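Local coordinates for protein putative alpha-galactosidase/melibiase (Bacteroides fragilis, PDB 4OGZ) that probably hydrolyses terminal, non-reducing alpha-D-galactose residues from alpha-D-galactosides, as a TIM-barrel glycosidase of family 27 with flanking beta-rich domains, at residues C14-H19 and R132-A137; N377-A382 and R441-I446; K413-L418 and K432-L437; V427-K432 and W458-A463. One frame throughout, in Å; residues are numbered along the deposited sequence.

Contact 1: C14-H19 and R132-A137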
# COMPACT_ATOMS: atom_id res chain seq x y z
N CYS A 14 13.77 -15.94 -5.63
CA CYS A 14 14.22 -14.57 -5.48
C CYS A 14 13.39 -13.94 -4.37
O CYS A 14 12.16 -13.80 -4.49
CB CYS A 14 14.12 -13.82 -6.80
SG CYS A 14 14.54 -12.08 -6.68
N ILE A 15 14.07 -13.58 -3.28
CA ILE A 15 13.49 -13.02 -2.09
C ILE A 15 13.23 -11.54 -2.33
O ILE A 15 14.14 -10.75 -2.49
CB ILE A 15 14.41 -13.23 -0.84
CG1 ILE A 15 14.46 -14.71 -0.49
CG2 ILE A 15 13.88 -12.42 0.34
CD1 ILE A 15 15.43 -15.08 0.60
N ASN A 16 11.96 -11.17 -2.38
CA ASN A 16 11.56 -9.85 -2.80
C ASN A 16 11.33 -8.90 -1.63
O ASN A 16 11.15 -9.32 -0.49
CB ASN A 16 10.29 -9.97 -3.65
CG ASN A 16 10.52 -10.80 -4.90
OD1 ASN A 16 11.57 -10.65 -5.53
ND2 ASN A 16 9.59 -11.69 -5.24
N PRO A 17 11.38 -7.59 -1.92
CA PRO A 17 11.11 -6.57 -0.93
C PRO A 17 9.70 -6.75 -0.36
O PRO A 17 8.84 -7.33 -1.03
CB PRO A 17 11.15 -5.27 -1.73
CG PRO A 17 11.92 -5.55 -2.95
CD PRO A 17 11.90 -7.03 -3.18
N PRO A 18 9.44 -6.22 0.83
CA PRO A 18 10.32 -5.36 1.62
C PRO A 18 11.44 -6.10 2.35
O PRO A 18 11.24 -7.24 2.84
CB PRO A 18 9.37 -4.76 2.65
CG PRO A 18 8.27 -5.77 2.80
CD PRO A 18 8.13 -6.45 1.48
N HIS A 19 12.62 -5.46 2.37
CA HIS A 19 13.81 -5.97 3.09
C HIS A 19 13.97 -5.34 4.46
O HIS A 19 14.97 -5.60 5.17
CB HIS A 19 15.07 -5.74 2.25
CG HIS A 19 15.01 -6.39 0.90
ND1 HIS A 19 14.78 -7.74 0.75
CD2 HIS A 19 15.18 -5.89 -0.34
CE1 HIS A 19 14.78 -8.04 -0.54
NE2 HIS A 19 14.99 -6.93 -1.23
N ARG A 132 1.06 -12.06 -3.30
CA ARG A 132 1.71 -12.27 -1.99
C ARG A 132 3.21 -12.33 -2.13
O ARG A 132 3.97 -11.86 -1.25
CB ARG A 132 1.20 -13.54 -1.31
CG ARG A 132 1.68 -13.70 0.12
CD ARG A 132 1.08 -14.89 0.83
NE ARG A 132 1.60 -16.15 0.32
CZ ARG A 132 1.72 -17.27 1.02
NH1 ARG A 132 1.34 -17.34 2.29
NH2 ARG A 132 2.19 -18.34 0.44
N ASP A 133 3.68 -12.90 -3.23
CA ASP A 133 5.14 -13.02 -3.41
C ASP A 133 5.83 -11.76 -3.92
O ASP A 133 7.06 -11.71 -3.99
CB ASP A 133 5.43 -14.25 -4.28
CG ASP A 133 5.17 -15.52 -3.53
OD1 ASP A 133 5.84 -15.70 -2.49
OD2 ASP A 133 4.26 -16.32 -3.91
N LEU A 134 5.03 -10.73 -4.20
CA LEU A 134 5.52 -9.38 -4.47
C LEU A 134 5.25 -8.40 -3.36
O LEU A 134 5.57 -7.20 -3.46
CB LEU A 134 4.90 -8.87 -5.78
CG LEU A 134 5.36 -9.69 -6.99
CD1 LEU A 134 4.80 -9.08 -8.26
CD2 LEU A 134 6.87 -9.77 -7.11
N GLY A 135 4.75 -8.89 -2.23
CA GLY A 135 4.71 -8.08 -1.02
C GLY A 135 3.38 -7.53 -0.66
O GLY A 135 3.25 -6.84 0.35
N TYR A 136 2.36 -7.85 -1.47
CA TYR A 136 1.02 -7.47 -1.12
C TYR A 136 0.63 -8.30 0.10
O TYR A 136 0.64 -9.56 0.07
CB TYR A 136 0.06 -7.73 -2.29
CG TYR A 136 0.26 -6.86 -3.52
CD1 TYR A 136 -0.33 -5.61 -3.62
CD2 TYR A 136 1.07 -7.28 -4.56
CE1 TYR A 136 -0.14 -4.81 -4.73
CE2 TYR A 136 1.26 -6.50 -5.69
CZ TYR A 136 0.64 -5.27 -5.78
OH TYR A 136 0.78 -4.52 -6.96
N ALA A 137 0.27 -7.61 1.18
CA ALA A 137 -0.02 -8.30 2.43
C ALA A 137 -1.29 -7.87 3.14
O ALA A 137 -1.84 -8.65 3.92
CB ALA A 137 1.20 -8.07 3.39
O HOH W 1 8.54 -7.06 -3.76
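Asn16 reaches across to the backbone of Asp133 with its amide nitrogen: ND2 donates to Asp133 O over 2.8 Å in a nearly straight bond (167° at the hydrogen). The acceptor lies close to the plane of the Asn16 amide, and the donor is tilted modestly out of the carbonyl plane of Asp133. A chi1 of -61° sets CG beside the backbone N of Asn16. This is the tight part of the contact. ND2 also bonds Ser36 OG, OD1 receives a weak hydrogen bond from Lys378 NZ, and Leu134 closes in with CD2 at 3.8 Å from Asn16 ND2. The Asp133 carboxylate turns to other partners, its OD1 meeting Tyr32 OH, Thr35 N and Arg39, the last in a salt bridge.

A few ångströms away the packing is looser. Pro17 and Gly135, both partly exposed, approach no nearer than 4.2 Å from Pro17 O to Gly135 CA, and a water joins the two backbones by donating to Pro17 O (2.8 Å) and Leu134 O (3.0 Å). A CB on Gly135 would come about 3.2 Å from Pro17 O, and at a phi of 104° it would also jam against the preceding carbonyl oxygen.

The loop 132-137 leads from helix 116-128 into strand 138-140, so the contact docks the N-terminal Ig-like domain on an alpha-to-beta turn of the TIM barrel, at the barrel end away from the C-terminal strand ends where active sites of this fold lie.

Contact 2: N377-A382 and R441-I446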
# COMPACT_ATOMS: atom_id res chain seq x y z
N ASN A 377 4.44 -5.87 -11.56
CA ASN A 377 5.70 -5.36 -12.05
C ASN A 377 6.62 -5.23 -10.85
O ASN A 377 6.50 -4.29 -10.08
CB ASN A 377 5.57 -4.01 -12.75
CG ASN A 377 6.88 -3.55 -13.38
OD1 ASN A 377 7.95 -3.59 -12.72
ND2 ASN A 377 6.83 -3.05 -14.60
N LYS A 378 7.49 -6.21 -10.72
CA LYS A 378 8.40 -6.34 -9.58
C LYS A 378 9.32 -5.14 -9.42
O LYS A 378 9.75 -4.82 -8.28
CB LYS A 378 9.21 -7.61 -9.82
CG LYS A 378 10.44 -7.84 -8.97
CD LYS A 378 11.23 -9.00 -9.59
CE LYS A 378 12.12 -9.71 -8.58
NZ LYS A 378 11.98 -11.19 -8.63
N ASP A 379 9.66 -4.49 -10.54
CA ASP A 379 10.64 -3.42 -10.54
C ASP A 379 10.02 -2.12 -10.07
O ASP A 379 10.61 -1.41 -9.26
CB ASP A 379 11.24 -3.22 -11.94
CG ASP A 379 12.07 -4.42 -12.41
OD1 ASP A 379 12.67 -5.11 -11.57
OD2 ASP A 379 12.11 -4.67 -13.65
N LEU A 380 8.80 -1.85 -10.50
CA LEU A 380 8.05 -0.71 -9.96
C LEU A 380 7.78 -0.85 -8.46
O LEU A 380 7.95 0.12 -7.71
CB LEU A 380 6.72 -0.48 -10.68
CG LEU A 380 6.88 0.04 -12.09
CD1 LEU A 380 5.53 -0.07 -12.82
CD2 LEU A 380 7.41 1.47 -12.08
N ILE A 381 7.41 -2.05 -8.06
CA ILE A 381 7.15 -2.34 -6.67
C ILE A 381 8.43 -2.14 -5.86
O ILE A 381 8.39 -1.58 -4.77
CB ILE A 381 6.62 -3.78 -6.52
CG1 ILE A 381 5.18 -3.84 -7.01
CG2 ILE A 381 6.72 -4.26 -5.05
CD1 ILE A 381 4.66 -5.24 -7.19
N ALA A 382 9.55 -2.59 -6.42
CA ALA A 382 10.85 -2.41 -5.79
C ALA A 382 11.18 -0.93 -5.58
O ALA A 382 11.71 -0.57 -4.56
CB ALA A 382 11.92 -3.05 -6.64
N ARG A 441 24.16 4.52 -17.23
CA ARG A 441 23.50 3.26 -17.22
C ARG A 441 22.03 3.46 -16.91
O ARG A 441 21.67 3.95 -15.83
CB ARG A 441 24.14 2.36 -16.18
CG ARG A 441 23.71 0.91 -16.31
CD ARG A 441 24.35 0.05 -15.24
NE ARG A 441 24.19 -1.37 -15.55
CZ ARG A 441 23.12 -2.11 -15.27
NH1 ARG A 441 22.06 -1.58 -14.66
NH2 ARG A 441 23.11 -3.39 -15.61
N VAL A 442 21.16 3.09 -17.85
CA VAL A 442 19.75 3.42 -17.74
C VAL A 442 18.94 2.17 -17.99
O VAL A 442 19.14 1.49 -19.00
CB VAL A 442 19.36 4.54 -18.71
CG1 VAL A 442 17.84 4.79 -18.66
CG2 VAL A 442 20.13 5.81 -18.38
N TYR A 443 18.07 1.83 -17.05
CA TYR A 443 17.26 0.64 -17.12
C TYR A 443 15.79 1.03 -17.28
O TYR A 443 15.27 1.84 -16.51
CB TYR A 443 17.50 -0.19 -15.86
CG TYR A 443 16.68 -1.44 -15.77
CD1 TYR A 443 17.05 -2.59 -16.48
CD2 TYR A 443 15.53 -1.49 -14.98
CE1 TYR A 443 16.29 -3.74 -16.42
CE2 TYR A 443 14.78 -2.65 -14.90
CZ TYR A 443 15.16 -3.77 -15.63
OH TYR A 443 14.40 -4.90 -15.55
N ASP A 444 15.15 0.49 -18.29
CA ASP A 444 13.72 0.76 -18.56
C ASP A 444 12.90 -0.26 -17.77
O ASP A 444 12.91 -1.44 -18.05
CB ASP A 444 13.44 0.70 -20.05
CG ASP A 444 12.01 1.05 -20.40
OD1 ASP A 444 11.08 0.72 -19.64
OD2 ASP A 444 11.83 1.67 -21.46
N VAL A 445 12.22 0.25 -16.75
CA VAL A 445 11.46 -0.54 -15.78
C VAL A 445 10.14 -1.10 -16.33
O VAL A 445 9.63 -2.10 -15.82
CB VAL A 445 11.20 0.35 -14.54
CG1 VAL A 445 10.05 -0.16 -13.68
CG2 VAL A 445 12.47 0.47 -13.74
N ILE A 446 9.58 -0.47 -17.35
CA ILE A 446 8.33 -0.94 -17.93
C ILE A 446 8.64 -2.01 -18.97
O ILE A 446 7.89 -2.97 -19.11
CB ILE A 446 7.54 0.20 -18.60
CG1 ILE A 446 7.24 1.32 -17.58
CG2 ILE A 446 6.25 -0.31 -19.23
CD1 ILE A 446 6.24 0.94 -16.51
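Asn377 spends both ends of its amide at this junction. ND2 donates to Val445 O at 3.2 Å, almost straight (172°) and with the oxygen in the plane of the amide, while OD1 turns back as the N-cap of helix 378-384. There Leu380 N donates to Asn377 OD1 over 2.9 Å, from above the carbonyl plane, and Asp379 N adds a weak bond. CG stands anti to the backbone N (chi1 -175°).

The second polar link runs from Tyr443 OH to Asp379 OD2, 3.0 Å apart. That oxygen sits at the edge of the phenol ring and is met from above the carboxylate plane, which is turned 79° from the ring. Together these bonds tie a helix of the catalytic-domain region to strand 442-444 and the residue after it, in the C-terminal beta sandwich. Beside the Asn377 bond, on the side away from Tyr443, Val445 CG1 presses tightly on Leu380 CD2 at 3.5 Å, and Leu380 CD1 touches Ile446 CD1 at 3.9 Å. Phe348 and Cys352 of helix 341-353 also pack on Leu380. Asp444 OD1 accepts from Ile446 N (3.0 Å) in an Asx turn and from Glu447 N as well.

Contact 3: K413-L418 and K432-L437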
# COMPACT_ATOMS: atom_id res chain seq x y z
N LYS A 413 18.87 6.81 -9.21
CA LYS A 413 17.63 7.54 -9.19
C LYS A 413 16.64 6.94 -10.16
O LYS A 413 17.00 6.59 -11.28
CB LYS A 413 17.85 9.00 -9.60
CG LYS A 413 18.75 9.76 -8.64
CD LYS A 413 18.86 11.21 -9.06
CE LYS A 413 20.14 11.82 -8.55
NZ LYS A 413 20.18 11.89 -7.09
N ALA A 414 15.39 6.83 -9.72
CA ALA A 414 14.27 6.54 -10.64
C ALA A 414 13.73 7.82 -11.22
O ALA A 414 13.56 8.78 -10.52
CB ALA A 414 13.17 5.80 -9.92
N ILE A 415 13.47 7.80 -12.51
CA ILE A 415 12.96 8.94 -13.22
C ILE A 415 11.72 8.53 -13.92
O ILE A 415 11.72 7.54 -14.66
CB ILE A 415 13.97 9.42 -14.28
CG1 ILE A 415 15.22 10.00 -13.62
CG2 ILE A 415 13.33 10.45 -15.19
CD1 ILE A 415 14.98 11.32 -12.91
N ALA A 416 10.64 9.28 -13.72
CA ALA A 416 9.43 9.01 -14.43
C ALA A 416 9.09 10.20 -15.28
O ALA A 416 9.01 11.33 -14.79
CB ALA A 416 8.28 8.65 -13.44
N CYS A 417 8.83 9.93 -16.56
CA CYS A 417 8.39 10.90 -17.51
C CYS A 417 6.95 10.57 -17.83
O CYS A 417 6.66 9.49 -18.39
CB CYS A 417 9.23 10.79 -18.78
SG CYS A 417 10.99 11.13 -18.53
N LEU A 418 6.05 11.49 -17.53
CA LEU A 418 4.60 11.26 -17.71
C LEU A 418 4.00 12.21 -18.69
O LEU A 418 4.27 13.42 -18.61
CB LEU A 418 3.91 11.45 -16.38
CG LEU A 418 2.39 11.36 -16.25
CD1 LEU A 418 1.95 9.93 -16.49
CD2 LEU A 418 1.98 11.82 -14.88
N LYS A 432 21.17 17.60 -17.05
CA LYS A 432 20.64 18.80 -16.36
C LYS A 432 19.11 18.81 -16.20
O LYS A 432 18.55 19.79 -15.78
CB LYS A 432 21.13 20.02 -17.10
CG LYS A 432 22.62 20.21 -16.87
CD LYS A 432 23.10 21.57 -17.35
CE LYS A 432 24.60 21.63 -17.20
NZ LYS A 432 25.10 22.96 -17.61
N THR A 433 18.46 17.71 -16.51
CA THR A 433 17.02 17.65 -16.33
C THR A 433 16.64 17.77 -14.85
O THR A 433 15.72 18.53 -14.52
CB THR A 433 16.45 16.38 -16.96
OG1 THR A 433 16.80 16.33 -18.34
CG2 THR A 433 14.92 16.34 -16.83
N VAL A 434 17.37 17.03 -13.99
CA VAL A 434 17.22 17.13 -12.53
C VAL A 434 18.58 17.07 -11.88
O VAL A 434 19.53 16.56 -12.46
CB VAL A 434 16.31 16.03 -11.92
CG1 VAL A 434 14.91 16.09 -12.55
CG2 VAL A 434 16.91 14.64 -12.10
N GLU A 435 18.66 17.60 -10.67
CA GLU A 435 19.92 17.63 -9.91
C GLU A 435 20.46 16.20 -9.71
O GLU A 435 19.73 15.28 -9.30
CB GLU A 435 19.72 18.30 -8.55
CG GLU A 435 19.89 19.81 -8.58
CD GLU A 435 19.32 20.53 -7.36
OE1 GLU A 435 18.08 20.43 -7.11
OE2 GLU A 435 20.11 21.23 -6.68
N GLY A 436 21.72 16.03 -10.06
CA GLY A 436 22.48 14.85 -9.73
C GLY A 436 22.17 13.62 -10.56
O GLY A 436 22.38 12.51 -10.11
N LEU A 437 21.68 13.83 -11.77
CA LEU A 437 21.27 12.74 -12.62
C LEU A 437 22.46 12.24 -13.41
O LEU A 437 23.20 13.04 -13.98
CB LEU A 437 20.16 13.19 -13.56
CG LEU A 437 19.58 12.12 -14.45
CD1 LEU A 437 18.88 11.08 -13.60
CD2 LEU A 437 18.63 12.72 -15.47
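Lys413 meets flat groups of backbone alone, since neither segment brings an aromatic ring: its aliphatic end lies against the peptide units following Glu435 and Gly436. CE comes 3.6 Å from Glu435 O; its still closer approach to Gly436 O is too short to be reliable, so the exact placing of the lysine tip is doubtful. These peptides belong to a type II beta turn from Val434 to Leu437, with Gly436 at its third position, where phi is positive (76°).

Deeper in, the contact is purely apolar. Ile415 and Val434 meet at their tips, CD1 of the isoleucine 3.9 Å from CG2 of the valine. Leu437 comes in at a slant, its CD1 3.8 Å from Ile415 CG1 and nearly as close to Ile415 CD1, so the isoleucine branch is held between both ends of the turn.

Strand 413-419 is an inner strand of the C-terminal sandwich sheet, between strands 401-407 and 467-472. Val405 and Cys472 on those neighbours touch Ile415, Ala395 of strand 393-397 touches Val434, and Ala414, directed away from the turn, packs with Ala416 on Met353 of helix 341-353.

Contact 4: V427-K432 and W458-A463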
# COMPACT_ATOMS: atom_id res chain seq x y z
N VAL A 427 9.94 14.44 -24.46
CA VAL A 427 10.53 14.94 -23.22
C VAL A 427 12.04 14.75 -23.29
O VAL A 427 12.50 13.61 -23.37
CB VAL A 427 10.00 14.20 -21.98
CG1 VAL A 427 10.66 14.75 -20.71
CG2 VAL A 427 8.49 14.28 -21.90
N GLU A 428 12.81 15.84 -23.30
CA GLU A 428 14.25 15.68 -23.42
C GLU A 428 14.79 15.32 -22.05
O GLU A 428 14.39 15.89 -21.04
CB GLU A 428 14.95 16.92 -23.94
CG GLU A 428 16.22 16.51 -24.68
CD GLU A 428 17.26 17.59 -24.75
OE1 GLU A 428 17.00 18.63 -25.40
OE2 GLU A 428 18.35 17.39 -24.18
N LEU A 429 15.67 14.32 -22.03
CA LEU A 429 16.29 13.87 -20.80
C LEU A 429 17.77 14.00 -20.99
O LEU A 429 18.31 13.53 -21.98
CB LEU A 429 15.90 12.43 -20.54
CG LEU A 429 15.82 11.90 -19.14
CD1 LEU A 429 15.04 12.88 -18.26
CD2 LEU A 429 15.15 10.53 -19.15
N ASN A 430 18.42 14.71 -20.07
CA ASN A 430 19.84 14.96 -20.14
C ASN A 430 20.33 15.13 -18.72
O ASN A 430 19.51 15.07 -17.79
CB ASN A 430 20.17 16.17 -21.04
CG ASN A 430 19.54 17.47 -20.56
OD1 ASN A 430 19.75 17.93 -19.43
ND2 ASN A 430 18.81 18.11 -21.44
N VAL A 431 21.62 15.36 -18.52
CA VAL A 431 22.14 15.37 -17.16
C VAL A 431 21.79 16.63 -16.39
O VAL A 431 22.09 16.72 -15.21
CB VAL A 431 23.70 15.16 -17.12
CG1 VAL A 431 24.03 13.82 -17.76
CG2 VAL A 431 24.45 16.28 -17.78
N LYS A 432 21.17 17.60 -17.05
CA LYS A 432 20.64 18.80 -16.36
C LYS A 432 19.11 18.81 -16.20
O LYS A 432 18.55 19.79 -15.78
CB LYS A 432 21.13 20.02 -17.10
CG LYS A 432 22.62 20.21 -16.87
CD LYS A 432 23.10 21.57 -17.35
CE LYS A 432 24.60 21.63 -17.20
NZ LYS A 432 25.10 22.96 -17.61
N TRP A 458 18.69 11.87 -24.37
CA TRP A 458 17.90 11.57 -25.57
C TRP A 458 16.49 12.12 -25.38
O TRP A 458 16.17 12.63 -24.31
CB TRP A 458 17.88 10.05 -25.84
CG TRP A 458 17.05 9.25 -24.86
CD1 TRP A 458 15.79 8.77 -25.07
CD2 TRP A 458 17.41 8.87 -23.53
NE1 TRP A 458 15.36 8.10 -23.96
CE2 TRP A 458 16.33 8.16 -23.00
CE3 TRP A 458 18.55 9.05 -22.74
CZ2 TRP A 458 16.34 7.64 -21.71
CZ3 TRP A 458 18.56 8.53 -21.45
CH2 TRP A 458 17.46 7.83 -20.95
N VAL A 459 15.69 12.04 -26.43
CA VAL A 459 14.30 12.49 -26.39
C VAL A 459 13.43 11.30 -26.08
O VAL A 459 13.44 10.34 -26.81
CB VAL A 459 13.85 13.14 -27.73
CG1 VAL A 459 12.33 13.35 -27.74
CG2 VAL A 459 14.59 14.46 -27.98
N VAL A 460 12.71 11.36 -24.98
CA VAL A 460 11.76 10.32 -24.63
C VAL A 460 10.48 10.61 -25.39
O VAL A 460 9.99 11.74 -25.36
CB VAL A 460 11.49 10.31 -23.11
CG1 VAL A 460 10.39 9.31 -22.77
CG2 VAL A 460 12.76 9.99 -22.33
N LYS A 461 9.94 9.62 -26.10
CA LYS A 461 8.70 9.81 -26.82
C LYS A 461 7.59 9.11 -26.07
O LYS A 461 7.67 7.90 -25.80
CB LYS A 461 8.82 9.25 -28.23
CG LYS A 461 9.63 10.15 -29.15
CD LYS A 461 10.46 9.35 -30.13
CE LYS A 461 11.26 10.29 -31.01
NZ LYS A 461 12.43 9.61 -31.62
N LEU A 462 6.56 9.87 -25.73
CA LEU A 462 5.49 9.33 -24.93
C LEU A 462 4.22 9.35 -25.73
O LEU A 462 3.85 10.38 -26.27
CB LEU A 462 5.31 10.15 -23.64
CG LEU A 462 6.51 10.21 -22.70
CD1 LEU A 462 6.19 11.10 -21.51
CD2 LEU A 462 6.88 8.81 -22.22
N ALA A 463 3.54 8.20 -25.79
CA ALA A 463 2.19 8.17 -26.32
C ALA A 463 1.23 8.83 -25.32
O ALA A 463 1.56 9.00 -24.14
CB ALA A 463 1.78 6.73 -26.64
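Val427 and Val460 form a hydrogen-bonded antiparallel pair in the two-stranded sheet 425-429/458-462 of the C-terminal beta sandwich, with N and O of each valine joined to O and N of the other at 2.8 Å. The next hydrogen-bonded pair is Leu429 with Trp458, where the bond from Trp458 N to Leu429 O is more bent (137°) than the return bond.

The face carrying Val427, Leu429, Trp458, Val460 and Leu462 turns inward. Trp458 has CG between its own backbone N and carbonyl carbon (chi1 72°), the crowded position, and the indole runs alongside Leu429 in the same direction. Leu429, with CG on the side anti to its backbone N, offers CD2 to Trp458 CH2 at 4.0 Å, obliquely to the ring, and to Val460 CG2 at the same distance. Farther along, Val427 sends CG2 to Leu462 CD1 at 3.9 Å. Phe470 of strand 467-472, in the facing sheet, meets the indole edge-to-face and also packs on Leu429 and Val460, while Val403 and Tyr401 cover Val427.

Glu428 and Val459 point to the exposed face as a non-hydrogen-bonded pair and touch lightly, CG of the glutamate 4.2 Å from CG2 of the valine. Where the first strand ends, Asn430 fixes the exit: OD1 accepts from Lys432 N at 2.8 Å in an Asx turn, while ND2 donates to Glu428 OE2 over 2.9 Å, approaching the carboxylate from 57° above its plane.

In the fold
Contact 1 closes first along the chain and joins the Ig-like domain to the barrel; contact 2 joins the barrel to the C-terminal sandwich. Their centres lie about 15 Å apart, and helix 378-384 connects them, with Lys378 reaching Asn16 and Ile381 packing on Leu134 and Tyr136. Contacts 3 and 4 are internal to the sandwich. Contact 3, its centre about 14 Å from that of contact 2, reaches the same six-stranded sheet and is nested inside the loop that contact 2 closes. Contact 4 belongs to the facing two-stranded sheet and crosses contacts 2 and 3 along the chain; its centre is about 10 Å from that of contact 3, with which it shares Lys432, and Trp458 touches Val442 of contact 2.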